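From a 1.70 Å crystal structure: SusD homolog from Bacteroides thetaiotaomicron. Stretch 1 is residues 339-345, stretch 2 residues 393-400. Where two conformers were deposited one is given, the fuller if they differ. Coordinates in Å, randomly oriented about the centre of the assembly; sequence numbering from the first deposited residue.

Stretch 1 (339-345) DAKTFYE
Stretch 2, residues 393-400: ITIKWEDG

A single tryptophan from an irregular segment packs across the first turns of a helix, and one tyrosine hydroxyl pins the same segment by its backbone; together the stretches bury 340 Å². Stretch 1 is helical from A340, with phi/psi near -60/-45 and Y344 N bonded to A340 O at 2.8 Å. D339 caps it: in rotamer p, its OD1 accepts from T342 N at 2.9 Å and from T342 OG1 at 2.6 Å.

Stretch 2 is extended at K396 and W397 (phi/psi near -60/133), and the CA atoms of K341 and W397 lie 6.6 Å apart. W397, chi1 t and chi2 -96°, points toward the helix and meets positions i, i+1 and i+4. W397 and Y344 are buried, and W397 has the largest area covered by the other stretch, 124 Å². The methyl of A340 points toward stretch 2 and packs on the indole, A340 CB to W397 CZ2 3.9 Å. The all-t chain of K341 lays methylenes over one indole face, K341 CB 3.8 Å from the centroid of the W397 five-membered ring, 16° off the ring normal, while its end leads away. Y344, chi1 t and chi2 79°, meets W397 obliquely, with planes at 50° and Y344 CD2 3.5 Å from W397 CE3; Y344 OH donates to I395 O at 2.6 Å.

W397 NE1 makes a weak bond to D399 OD1, 3.1 Å. A water accepts from W397 N at 3.1 Å and donates to E345 OE2 at 2.6 Å, bridging the stretches.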

# COMPACT_ATOMS: atom_id res chain seq x y z
N ASP A 339 3.92 -7.91 23.53
CA ASP A 339 4.34 -9.10 22.82
C ASP A 339 3.52 -9.29 21.54
O ASP A 339 2.52 -8.59 21.30
CB ASP A 339 4.32 -10.39 23.71
CG ASP A 339 2.91 -10.77 24.23
OD1 ASP A 339 1.89 -10.44 23.62
OD2 ASP A 339 2.83 -11.48 25.27
N ALA A 340 4.01 -10.21 20.71
CA ALA A 340 3.39 -10.44 19.39
C ALA A 340 1.91 -10.81 19.47
O ALA A 340 1.10 -10.26 18.74
CB ALA A 340 4.14 -11.51 18.62
N LYS A 341 1.57 -11.75 20.35
CA LYS A 341 0.18 -12.16 20.51
C LYS A 341 -0.71 -10.96 20.83
O LYS A 341 -1.79 -10.84 20.26
CB LYS A 341 0.02 -13.24 21.61
CG LYS A 341 -1.45 -13.68 21.80
CD LYS A 341 -1.60 -14.77 22.89
CE LYS A 341 -3.10 -15.17 23.04
NZ LYS A 341 -3.33 -16.10 24.21
N THR A 342 -0.28 -10.11 21.75
CA THR A 342 -1.09 -9.00 22.20
C THR A 342 -1.36 -8.06 21.03
O THR A 342 -2.52 -7.68 20.77
CB THR A 342 -0.37 -8.22 23.36
OG1 THR A 342 -0.20 -9.09 24.50
CG2 THR A 342 -1.21 -6.95 23.73
N PHE A 343 -0.33 -7.77 20.26
CA PHE A 343 -0.50 -6.88 19.12
C PHE A 343 -1.29 -7.51 17.96
O PHE A 343 -2.11 -6.82 17.33
CB PHE A 343 0.83 -6.30 18.64
CG PHE A 343 1.43 -5.28 19.58
CD1 PHE A 343 0.73 -4.14 19.93
CD2 PHE A 343 2.72 -5.46 20.09
CE1 PHE A 343 1.28 -3.19 20.80
CE2 PHE A 343 3.28 -4.50 20.94
CZ PHE A 343 2.55 -3.38 21.30
N TYR A 344 -1.08 -8.81 17.74
CA TYR A 344 -1.88 -9.54 16.74
C TYR A 344 -3.37 -9.47 17.04
O TYR A 344 -4.18 -9.07 16.16
CB TYR A 344 -1.40 -10.98 16.69
CG TYR A 344 -2.19 -11.90 15.80
CD1 TYR A 344 -2.00 -11.88 14.42
CD2 TYR A 344 -3.08 -12.83 16.34
CE1 TYR A 344 -2.67 -12.75 13.61
CE2 TYR A 344 -3.78 -13.71 15.51
CZ TYR A 344 -3.57 -13.66 14.15
OH TYR A 344 -4.25 -14.53 13.32
N GLU A 345 -3.76 -9.85 18.26
CA GLU A 345 -5.15 -9.82 18.63
C GLU A 345 -5.71 -8.41 18.61
O GLU A 345 -6.86 -8.20 18.18
CB GLU A 345 -5.39 -10.49 19.97
CG GLU A 345 -5.04 -12.00 19.91
CD GLU A 345 -5.64 -12.84 21.00
OE1 GLU A 345 -5.73 -12.34 22.16
OE2 GLU A 345 -5.99 -14.01 20.69
N ILE A 393 -2.31 -21.25 6.73
CA ILE A 393 -2.22 -20.56 8.02
C ILE A 393 -3.60 -20.36 8.64
O ILE A 393 -4.53 -19.87 8.00
CB ILE A 393 -1.37 -19.24 7.92
CG1 ILE A 393 -0.71 -18.87 9.25
CG2 ILE A 393 -2.19 -18.08 7.36
CD1 ILE A 393 0.42 -19.88 9.74
N THR A 394 -3.73 -20.73 9.91
CA THR A 394 -4.97 -20.59 10.63
C THR A 394 -4.97 -19.30 11.44
O THR A 394 -3.94 -18.66 11.60
CB THR A 394 -5.17 -21.82 11.58
OG1 THR A 394 -4.04 -21.93 12.45
CG2 THR A 394 -5.33 -23.10 10.75
N ILE A 395 -6.13 -18.93 11.98
CA ILE A 395 -6.28 -17.64 12.65
C ILE A 395 -5.80 -17.58 14.09
O ILE A 395 -5.04 -16.67 14.47
CB ILE A 395 -7.76 -17.21 12.64
CG1 ILE A 395 -8.32 -17.12 11.19
CG2 ILE A 395 -7.96 -15.86 13.43
CD1 ILE A 395 -9.83 -17.34 11.12
N LYS A 396 -6.23 -18.55 14.90
CA LYS A 396 -5.90 -18.54 16.34
C LYS A 396 -4.40 -18.50 16.55
O LYS A 396 -3.66 -19.29 15.96
CB LYS A 396 -6.47 -19.77 17.05
CG LYS A 396 -6.23 -19.83 18.58
CD LYS A 396 -5.92 -21.26 19.03
CE LYS A 396 -6.30 -21.53 20.49
NZ LYS A 396 -5.81 -20.50 21.46
N TRP A 397 -3.97 -17.60 17.41
CA TRP A 397 -2.57 -17.49 17.79
C TRP A 397 -2.09 -18.76 18.49
O TRP A 397 -2.78 -19.30 19.36
CB TRP A 397 -2.32 -16.30 18.69
CG TRP A 397 -0.86 -16.08 18.86
CD1 TRP A 397 -0.08 -16.52 19.89
CD2 TRP A 397 0.00 -15.43 17.94
NE1 TRP A 397 1.22 -16.15 19.66
CE2 TRP A 397 1.29 -15.48 18.47
CE3 TRP A 397 -0.20 -14.78 16.72
CZ2 TRP A 397 2.37 -14.93 17.81
CZ3 TRP A 397 0.87 -14.24 16.08
CH2 TRP A 397 2.14 -14.32 16.62
N GLU A 398 -0.92 -19.22 18.06
CA GLU A 398 -0.28 -20.39 18.61
C GLU A 398 1.11 -20.02 19.14
O GLU A 398 2.00 -19.73 18.36
CB GLU A 398 -0.17 -21.46 17.53
CG GLU A 398 -1.51 -21.78 16.85
CD GLU A 398 -1.46 -23.00 15.97
OE1 GLU A 398 -0.55 -23.05 15.10
OE2 GLU A 398 -2.34 -23.88 16.12
N ASP A 399 1.28 -20.02 20.46
CA ASP A 399 2.54 -19.61 21.09
C ASP A 399 3.72 -20.52 20.70
O ASP A 399 4.87 -20.10 20.66
CB ASP A 399 2.39 -19.60 22.63
CG ASP A 399 1.81 -18.27 23.18
OD1 ASP A 399 1.80 -17.21 22.49
OD2 ASP A 399 1.39 -18.27 24.37
N GLY A 400 3.41 -21.76 20.37
CA GLY A 400 4.41 -22.76 20.02
C GLY A 400 4.70 -22.89 18.53
O GLY A 400 5.58 -23.65 18.16
O HOH W 1 -6.03 -15.71 18.69